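Local coordinates for protein SAG family member (Sag19) (Eimeria tenella, PDB 6ZZB) that is of unknown function but is a major surface antigen of the parasite, its fold apparently related to that of the CAP proteins, at residues A[126-131]-A[204-209]; A[100-105]-A[194-199]. All coordinates share one frame; numbering follows the deposited sequence.

Contact 1: A[126-131]-A[204-209]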
ATOM      1  N   LEU A 126       0.771   0.641   0.624  1.00  8.53           N
ATOM      2  CA  LEU A 126      -0.364   0.253  -0.236  1.00  8.66           C
ATOM      3  C   LEU A 126      -1.351  -0.560   0.584  1.00  8.54           C
ATOM      4  O   LEU A 126      -0.951  -1.474   1.317  1.00  8.77           O
ATOM      5  CB  LEU A 126       0.152  -0.501  -1.459  1.00  9.21           C
ATOM      6  CG  LEU A 126      -0.891  -1.142  -2.367  1.00  9.57           C
ATOM      7  CD1 LEU A 126      -0.374  -1.170  -3.799  1.00 10.58           C
ATOM      8  CD2 LEU A 126      -1.266  -2.536  -1.858  1.00  9.87           C
ATOM      9  N   VAL A 127      -2.627  -0.218   0.456  1.00  8.17           N
ATOM     10  CA  VAL A 127      -3.716  -0.905   1.175  1.00  8.57           C
ATOM     11  C   VAL A 127      -4.789  -1.271   0.174  1.00  9.21           C
ATOM     12  O   VAL A 127      -5.350  -0.361  -0.449  1.00  9.15           O
ATOM     13  CB  VAL A 127      -4.283  -0.026   2.293  1.00  9.02           C
ATOM     14  CG1 VAL A 127      -5.396  -0.716   3.047  1.00  9.65           C
ATOM     15  CG2 VAL A 127      -3.194   0.424   3.227  1.00  9.46           C
ATOM     16  N   ILE A 128      -5.143  -2.545   0.068  1.00  9.83           N
ATOM     17  CA  ILE A 128      -6.260  -2.976  -0.805  1.00  9.92           C
ATOM     18  C   ILE A 128      -7.120  -3.981  -0.059  1.00 10.42           C
ATOM     19  O   ILE A 128      -6.712  -5.127   0.135  1.00  9.58           O
ATOM     20  CB  ILE A 128      -5.772  -3.565  -2.132  1.00 10.60           C
ATOM     21  CG1 ILE A 128      -4.876  -2.605  -2.899  1.00 10.06           C
ATOM     22  CG2 ILE A 128      -6.966  -4.005  -2.954  1.00 11.12           C
ATOM     23  CD1 ILE A 128      -4.254  -3.185  -4.149  1.00 10.32           C
ATOM     24  N   PRO A 129      -8.332  -3.591   0.357  1.00 11.11           N
ATOM     25  CA  PRO A 129      -9.292  -4.572   0.856  1.00 11.98           C
ATOM     26  C   PRO A 129      -9.860  -5.385  -0.306  1.00 12.53           C
ATOM     27  O   PRO A 129      -9.927  -4.886  -1.422  1.00 13.30           O
ATOM     28  CB  PRO A 129     -10.381  -3.717   1.500  1.00 13.33           C
ATOM     29  CG  PRO A 129      -9.805  -2.322   1.592  1.00 14.51           C
ATOM     30  CD  PRO A 129      -8.842  -2.216   0.426  1.00 12.38           C
ATOM     31  N   PHE A 130     -10.191  -6.645  -0.041  1.00 12.71           N
ATOM     32  CA  PHE A 130     -10.841  -7.512  -1.059  1.00 14.49           C
ATOM     33  C   PHE A 130     -11.796  -8.431  -0.324  1.00 15.47           C
ATOM     34  O   PHE A 130     -11.621  -8.733   0.843  1.00 13.73           O
ATOM     35  CB  PHE A 130      -9.805  -8.217  -1.932  1.00 14.66           C
ATOM     36  CG  PHE A 130      -8.824  -9.101  -1.206  1.00 14.04           C
ATOM     37  CD1 PHE A 130      -7.705  -8.557  -0.586  1.00 12.94           C
ATOM     38  CD2 PHE A 130      -8.974 -10.484  -1.189  1.00 15.09           C
ATOM     39  CE1 PHE A 130      -6.777  -9.370   0.057  1.00 13.37           C
ATOM     40  CE2 PHE A 130      -8.052 -11.297  -0.556  1.00 14.39           C
ATOM     41  CZ  PHE A 130      -6.960 -10.746   0.087  1.00 14.31           C
ATOM     42  N   PRO A 131     -12.932  -8.820  -0.955  1.00 17.46           N
ATOM     43  CA  PRO A 131     -13.944  -9.578  -0.238  1.00 18.70           C
ATOM     44  C   PRO A 131     -13.415 -10.927   0.248  1.00 17.00           C
ATOM     45  O   PRO A 131     -12.600 -11.562  -0.409  1.00 17.78           O
ATOM     46  CB  PRO A 131     -15.065  -9.804  -1.268  1.00 18.93           C
ATOM     47  CG  PRO A 131     -14.802  -8.768  -2.351  1.00 19.94           C
ATOM     48  CD  PRO A 131     -13.303  -8.563  -2.360  1.00 19.24           C
ATOM     49  N   ASP A 204     -10.867  -9.223   3.569  1.00 12.32           N
ATOM     50  CA  ASP A 204      -9.413  -9.410   3.756  1.00 11.63           C
ATOM     51  C   ASP A 204      -8.709  -8.115   3.336  1.00 11.31           C
ATOM     52  O   ASP A 204      -9.266  -7.285   2.606  1.00 11.48           O
ATOM     53  CB  ASP A 204      -8.906 -10.613   2.972  1.00 12.07           C
ATOM     54  CG  ASP A 204      -9.328 -11.945   3.548  1.00 12.24           C
ATOM     55  OD1 ASP A 204      -8.916 -12.267   4.656  1.00 12.12           O
ATOM     56  OD2 ASP A 204     -10.112 -12.664   2.825  1.00 15.40           O
ATOM     57  N   VAL A 205      -7.466  -7.997   3.759  1.00 10.12           N
ATOM     58  CA  VAL A 205      -6.633  -6.807   3.439  1.00  9.93           C
ATOM     59  C   VAL A 205      -5.278  -7.257   2.894  1.00  8.83           C
ATOM     60  O   VAL A 205      -4.601  -8.067   3.538  1.00  9.75           O
ATOM     61  CB  VAL A 205      -6.432  -5.899   4.659  1.00  9.46           C
ATOM     62  CG1 VAL A 205      -5.531  -4.714   4.364  1.00 10.45           C
ATOM     63  CG2 VAL A 205      -7.788  -5.391   5.149  1.00  9.95           C
ATOM     64  N   LEU A 206      -4.872  -6.670   1.777  1.00  8.75           N
ATOM     65  CA  LEU A 206      -3.487  -6.668   1.271  1.00  9.10           C
ATOM     66  C   LEU A 206      -2.820  -5.396   1.731  1.00  8.74           C
ATOM     67  O   LEU A 206      -3.361  -4.295   1.477  1.00  9.02           O
ATOM     68  CB  LEU A 206      -3.506  -6.757  -0.248  1.00  9.76           C
ATOM     69  CG  LEU A 206      -2.167  -6.518  -0.948  1.00 10.28           C
ATOM     70  CD1 LEU A 206      -1.161  -7.597  -0.617  1.00  9.82           C
ATOM     71  CD2 LEU A 206      -2.377  -6.453  -2.440  1.00 10.56           C
ATOM     72  N   PHE A 207      -1.655  -5.527   2.340  1.00  8.83           N
ATOM     73  CA  PHE A 207      -0.822  -4.387   2.750  1.00  8.72           C
ATOM     74  C   PHE A 207       0.561  -4.581   2.179  1.00  8.23           C
ATOM     75  O   PHE A 207       1.151  -5.646   2.390  1.00  9.14           O
ATOM     76  CB  PHE A 207      -0.756  -4.277   4.264  1.00  8.77           C
ATOM     77  CG  PHE A 207       0.074  -3.125   4.747  1.00  8.89           C
ATOM     78  CD1 PHE A 207      -0.421  -1.842   4.603  1.00  9.87           C
ATOM     79  CD2 PHE A 207       1.321  -3.300   5.333  1.00  9.94           C
ATOM     80  CE1 PHE A 207       0.329  -0.754   5.031  1.00 11.05           C
ATOM     81  CE2 PHE A 207       2.071  -2.196   5.714  1.00  9.99           C
ATOM     82  CZ  PHE A 207       1.561  -0.947   5.577  1.00 10.66           C
ATOM     83  N   CYS A 208       1.093  -3.566   1.528  1.00  8.45           N
ATOM     84  CA  CYS A 208       2.502  -3.558   1.090  1.00  8.68           C
ATOM     85  C   CYS A 208       3.206  -2.374   1.728  1.00  9.25           C
ATOM     86  O   CYS A 208       2.782  -1.220   1.540  1.00  8.98           O
ATOM     87  CB  CYS A 208       2.621  -3.470  -0.415  1.00  9.56           C
ATOM     88  SG  CYS A 208       1.928  -4.832  -1.369  1.00 10.53           S
ATOM     89  N   TYR A 209       4.291  -2.653   2.434  1.00  9.05           N
ATOM     90  CA  TYR A 209       5.123  -1.638   3.080  1.00  8.70           C
ATOM     91  C   TYR A 209       6.325  -1.354   2.195  1.00  8.77           C
ATOM     92  O   TYR A 209       7.059  -2.293   1.850  1.00  9.87           O
ATOM     93  CB  TYR A 209       5.601  -2.089   4.464  1.00  8.75           C
ATOM     94  CG  TYR A 209       6.306  -0.976   5.181  1.00  8.82           C
ATOM     95  CD1 TYR A 209       5.568   0.021   5.775  1.00  9.50           C
ATOM     96  CD2 TYR A 209       7.681  -0.857   5.231  1.00  9.62           C
ATOM     97  CE1 TYR A 209       6.156   1.112   6.366  1.00  9.63           C
ATOM     98  CE2 TYR A 209       8.288   0.200   5.862  1.00 10.31           C
ATOM     99  CZ  TYR A 209       7.525   1.182   6.460  1.00  9.85           C
ATOM    100  OH  TYR A 209       8.096   2.234   7.105  1.00 10.11           O
TER

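Contact 2: A[100-105]-A[194-199]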
ATOM      1  N   ILE A 100       0.545  -6.021  10.168  1.00 10.24           N
ATOM      2  CA  ILE A 100      -0.249  -4.822   9.826  1.00  9.33           C
ATOM      3  C   ILE A 100      -1.474  -5.245   9.023  1.00  9.64           C
ATOM      4  O   ILE A 100      -2.569  -4.706   9.288  1.00  9.28           O
ATOM      5  CB  ILE A 100       0.617  -3.788   9.099  1.00 10.43           C
ATOM      6  CG1 ILE A 100       1.620  -3.189  10.079  1.00 10.85           C
ATOM      7  CG2 ILE A 100      -0.243  -2.718   8.445  1.00  9.97           C
ATOM      8  CD1 ILE A 100       2.762  -2.419   9.423  1.00 11.56           C
ATOM      9  N   ALA A 101      -1.356  -6.181   8.085  1.00  9.57           N
ATOM     10  CA  ALA A 101      -2.556  -6.636   7.339  1.00  9.52           C
ATOM     11  C   ALA A 101      -3.617  -7.129   8.331  1.00 10.25           C
ATOM     12  O   ALA A 101      -4.814  -6.793   8.183  1.00  9.72           O
ATOM     13  CB  ALA A 101      -2.176  -7.708   6.334  1.00  9.83           C
ATOM     14  N   VAL A 102      -3.198  -7.907   9.306  1.00 10.05           N
ATOM     15  CA  VAL A 102      -4.116  -8.433  10.362  1.00 10.03           C
ATOM     16  C   VAL A 102      -4.693  -7.252  11.153  1.00 11.18           C
ATOM     17  O   VAL A 102      -5.906  -7.200  11.404  1.00 11.11           O
ATOM     18  CB  VAL A 102      -3.407  -9.458  11.247  1.00 10.86           C
ATOM     19  CG1 VAL A 102      -4.233  -9.769  12.506  1.00 11.41           C
ATOM     20  CG2 VAL A 102      -3.072 -10.713  10.448  1.00 11.23           C
ATOM     21  N   THR A 103      -3.856  -6.328  11.584  1.00 10.38           N
ATOM     22  CA  THR A 103      -4.316  -5.151  12.346  1.00 10.49           C
ATOM     23  C   THR A 103      -5.406  -4.420  11.573  1.00 10.65           C
ATOM     24  O   THR A 103      -6.400  -3.943  12.168  1.00 12.06           O
ATOM     25  CB  THR A 103      -3.152  -4.206  12.689  1.00 11.49           C
ATOM     26  OG1 THR A 103      -2.236  -4.942  13.508  1.00 12.35           O
ATOM     27  CG2 THR A 103      -3.607  -2.939  13.381  1.00 11.37           C
ATOM     28  N   LEU A 104      -5.235  -4.230  10.271  1.00 10.01           N
ATOM     29  CA  LEU A 104      -6.167  -3.492   9.405  1.00  9.79           C
ATOM     30  C   LEU A 104      -7.454  -4.292   9.165  1.00 10.20           C
ATOM     31  O   LEU A 104      -8.518  -3.647   9.064  1.00 10.97           O
ATOM     32  CB  LEU A 104      -5.484  -3.163   8.076  1.00  9.98           C
ATOM     33  CG  LEU A 104      -4.328  -2.165   8.172  1.00 10.04           C
ATOM     34  CD1 LEU A 104      -3.640  -2.042   6.834  1.00 11.34           C
ATOM     35  CD2 LEU A 104      -4.792  -0.791   8.628  1.00 10.67           C
ATOM     36  N   ALA A 105      -7.387  -5.609   9.022  1.00 10.58           N
ATOM     37  CA  ALA A 105      -8.586  -6.428   8.707  1.00 10.57           C
ATOM     38  C   ALA A 105      -9.503  -6.524   9.922  1.00 10.63           C
ATOM     39  O   ALA A 105     -10.743  -6.487   9.722  1.00 13.03           O
ATOM     40  CB  ALA A 105      -8.180  -7.810   8.294  1.00 10.83           C
ATOM     41  N   ALA A 194       1.824  -8.440   2.290  1.00  9.59           N
ATOM     42  CA  ALA A 194       1.161  -9.546   2.978  1.00 10.57           C
ATOM     43  C   ALA A 194      -0.334  -9.356   2.879  1.00 10.51           C
ATOM     44  O   ALA A 194      -0.806  -8.204   2.727  1.00 10.30           O
ATOM     45  CB  ALA A 194       1.597  -9.626   4.418  1.00 10.83           C
ATOM     46  N   ALA A 195      -1.091 -10.424   2.967  1.00 10.33           N
ATOM     47  CA  ALA A 195      -2.558 -10.319   2.921  1.00 10.52           C
ATOM     48  C   ALA A 195      -3.156 -11.276   3.924  1.00 11.13           C
ATOM     49  O   ALA A 195      -2.649 -12.408   4.083  1.00 11.68           O
ATOM     50  CB  ALA A 195      -3.086 -10.629   1.557  1.00 11.23           C
ATOM     51  N   THR A 196      -4.224 -10.856   4.568  1.00 10.51           N
ATOM     52  CA  THR A 196      -5.016 -11.841   5.328  1.00 11.08           C
ATOM     53  C   THR A 196      -5.621 -12.861   4.371  1.00 12.47           C
ATOM     54  O   THR A 196      -5.922 -12.550   3.220  1.00 12.81           O
ATOM     55  CB  THR A 196      -6.065 -11.159   6.198  1.00 11.17           C
ATOM     56  OG1 THR A 196      -7.017 -10.478   5.396  1.00 11.17           O
ATOM     57  CG2 THR A 196      -5.440 -10.208   7.196  1.00 11.78           C
ATOM     58  N   LYS A 197      -5.772 -14.092   4.872  1.00 13.87           N
ATOM     59  CA  LYS A 197      -6.123 -15.216   3.978  1.00 16.96           C
ATOM     60  C   LYS A 197      -7.415 -15.908   4.401  1.00 17.92           C
ATOM     61  O   LYS A 197      -7.929 -16.672   3.583  1.00 22.04           O
ATOM     62  CB  LYS A 197      -4.982 -16.234   3.930  1.00 20.30           C
ATOM     63  CG  LYS A 197      -4.672 -16.945   5.237  1.00 24.23           C
ATOM     64  CD  LYS A 197      -3.539 -17.958   5.144  1.00 28.89           C
ATOM     65  CE  LYS A 197      -3.048 -18.351   6.515  1.00 33.62           C
ATOM     66  NZ  LYS A 197      -1.876 -19.251   6.441  1.00 37.43           N
ATOM     67  N   ASP A 198      -7.947 -15.649   5.588  1.00 15.86           N
ATOM     68  CA  ASP A 198      -8.962 -16.571   6.161  1.00 16.28           C
ATOM     69  C   ASP A 198     -10.124 -15.805   6.798  1.00 16.19           C
ATOM     70  O   ASP A 198     -10.932 -16.453   7.496  1.00 16.43           O
ATOM     71  CB  ASP A 198      -8.300 -17.546   7.122  1.00 16.69           C
ATOM     72  CG  ASP A 198      -7.678 -16.908   8.337  1.00 17.43           C
ATOM     73  OD1 ASP A 198      -7.607 -15.644   8.366  1.00 16.43           O
ATOM     74  OD2 ASP A 198      -7.260 -17.651   9.248  1.00 20.36           O
ATOM     75  N   CYS A 199     -10.293 -14.507   6.560  1.00 14.26           N
ATOM     76  CA  CYS A 199     -11.524 -13.808   7.012  1.00 15.10           C
ATOM     77  C   CYS A 199     -12.759 -14.620   6.593  1.00 15.88           C
ATOM     78  O   CYS A 199     -12.871 -15.044   5.427  1.00 16.32           O
ATOM     79  CB  CYS A 199     -11.617 -12.416   6.416  1.00 13.64           C
ATOM     80  SG  CYS A 199     -10.368 -11.288   7.101  1.00 13.55           S
TER

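Contact 1: A[126-131]-A[204-209]
Leu126 and Cys208, Ile128 and Leu206, and Phe130 and Asp204 are hydrogen-bonded pairs of two antiparallel strands; Val127–Phe207 and Pro129–Val205 alternate with them as non-hydrogen-bonded pairs. At the centre the bonds Ile128 N to Leu206 O and Leu206 N to Ile128 O, both 2.9 Å, are nearly straight at the hydrogen, but Ile128 N lies in the plane of its acceptor carbonyl whereas Leu206 N stands 36° out of its own. Over one face of the Phe130 ring sits Asp204 CB, a CH-pi contact offset toward the rim, with CB 3.5 Å from CZ, while Leu206 N lies at the ring edge. On this side Leu126 CD2 touches Cys208 SG (4.0 Å) and Leu206 CD2, and Ile128 lies alongside Leu206. On the other side, with Val127 CG1 anti to the backbone N (chi1 -180°), CG2 is the branch that reaches the Phe207 edge, 3.8 Å from CD1. Helices 138-155 and 175-183 cover the Leu126 and Ile128 side; helix 97-105 packs on Val205 and Phe207. Cys208 is disulfide-bonded to Cys193. Buried Asp204 bonds through OD1 to Thr196 OG1 and Cys199 N, which would be expected to favour its ionised form.

Contact 2: A[100-105]-A[194-199]
Ala101 and Ala195, whose CA atoms are 5.8 Å apart, mark the nearest backbone approach where the end of helix 97-105 passes the end of strand 190-196, the two segment axes 7.4 Å apart and running in broadly the same direction at 36°. The side chain carrying most of the contact is Thr196, whose methyl CG2 rests on the helix backbone 3.6 Å from Ala101 O, an oxygen that also accepts the helical bond from Ala105 N. The same methyl meets Ala105 CB at 3.8 Å and, obliquely, Val102 CG2 at 4.1 Å. Its placement follows from the first torsion of Thr196: OG1 lies between the backbone N and the carbonyl carbon (chi1 64°), which leaves CG2 anti to the carbonyl carbon. One turn before Ala105, Ala101 CB points at the strand and stands 3.9 Å from Ala194 O. The helix belongs to one outer layer of an alpha-beta-alpha sandwich, helices 138-155 and 175-183 lying across the sheet, consistent with kinship to CAP proteins; the small CB methyls of Ala101 and Ala105 face the strand and allow this close axis spacing. Beside its link to Asp204, Thr196 OG1 is bonded to Val205 N, so the hydroxyl serves the adjoining strand. Past the strand end the chain turns, and Cys199 SG comes to 4.3 Å from Ala105 CB while forming the disulfide with Cys112, a few residues beyond the helix.

In the fold
Contacts 1 and 2 lie side by side, their centres about 7 Å apart, and share the sheet in which strand 203-211 pairs with strand 126-131 on one side and strand 190-196 on the other. Phe207 N and Ala194 O, 2.8 Å apart, are probably hydrogen-bonded across them, and Asp204 OD1 lies 2.7 Å from Thr196 OG1. Helix 97-105 spans both strands, touching Ala194 and Thr196 on one and Val205 and Phe207 on the other, with Phe207 CD2 3.5 Å from Ile100 CG2. Along the chain the segments alternate, 100-105, 126-131, 194-199 and 204-209, and the contacts therefore interlock. The Cys193–Cys208 disulfide joins the two strands directly next to the Ala194–Phe207 pair.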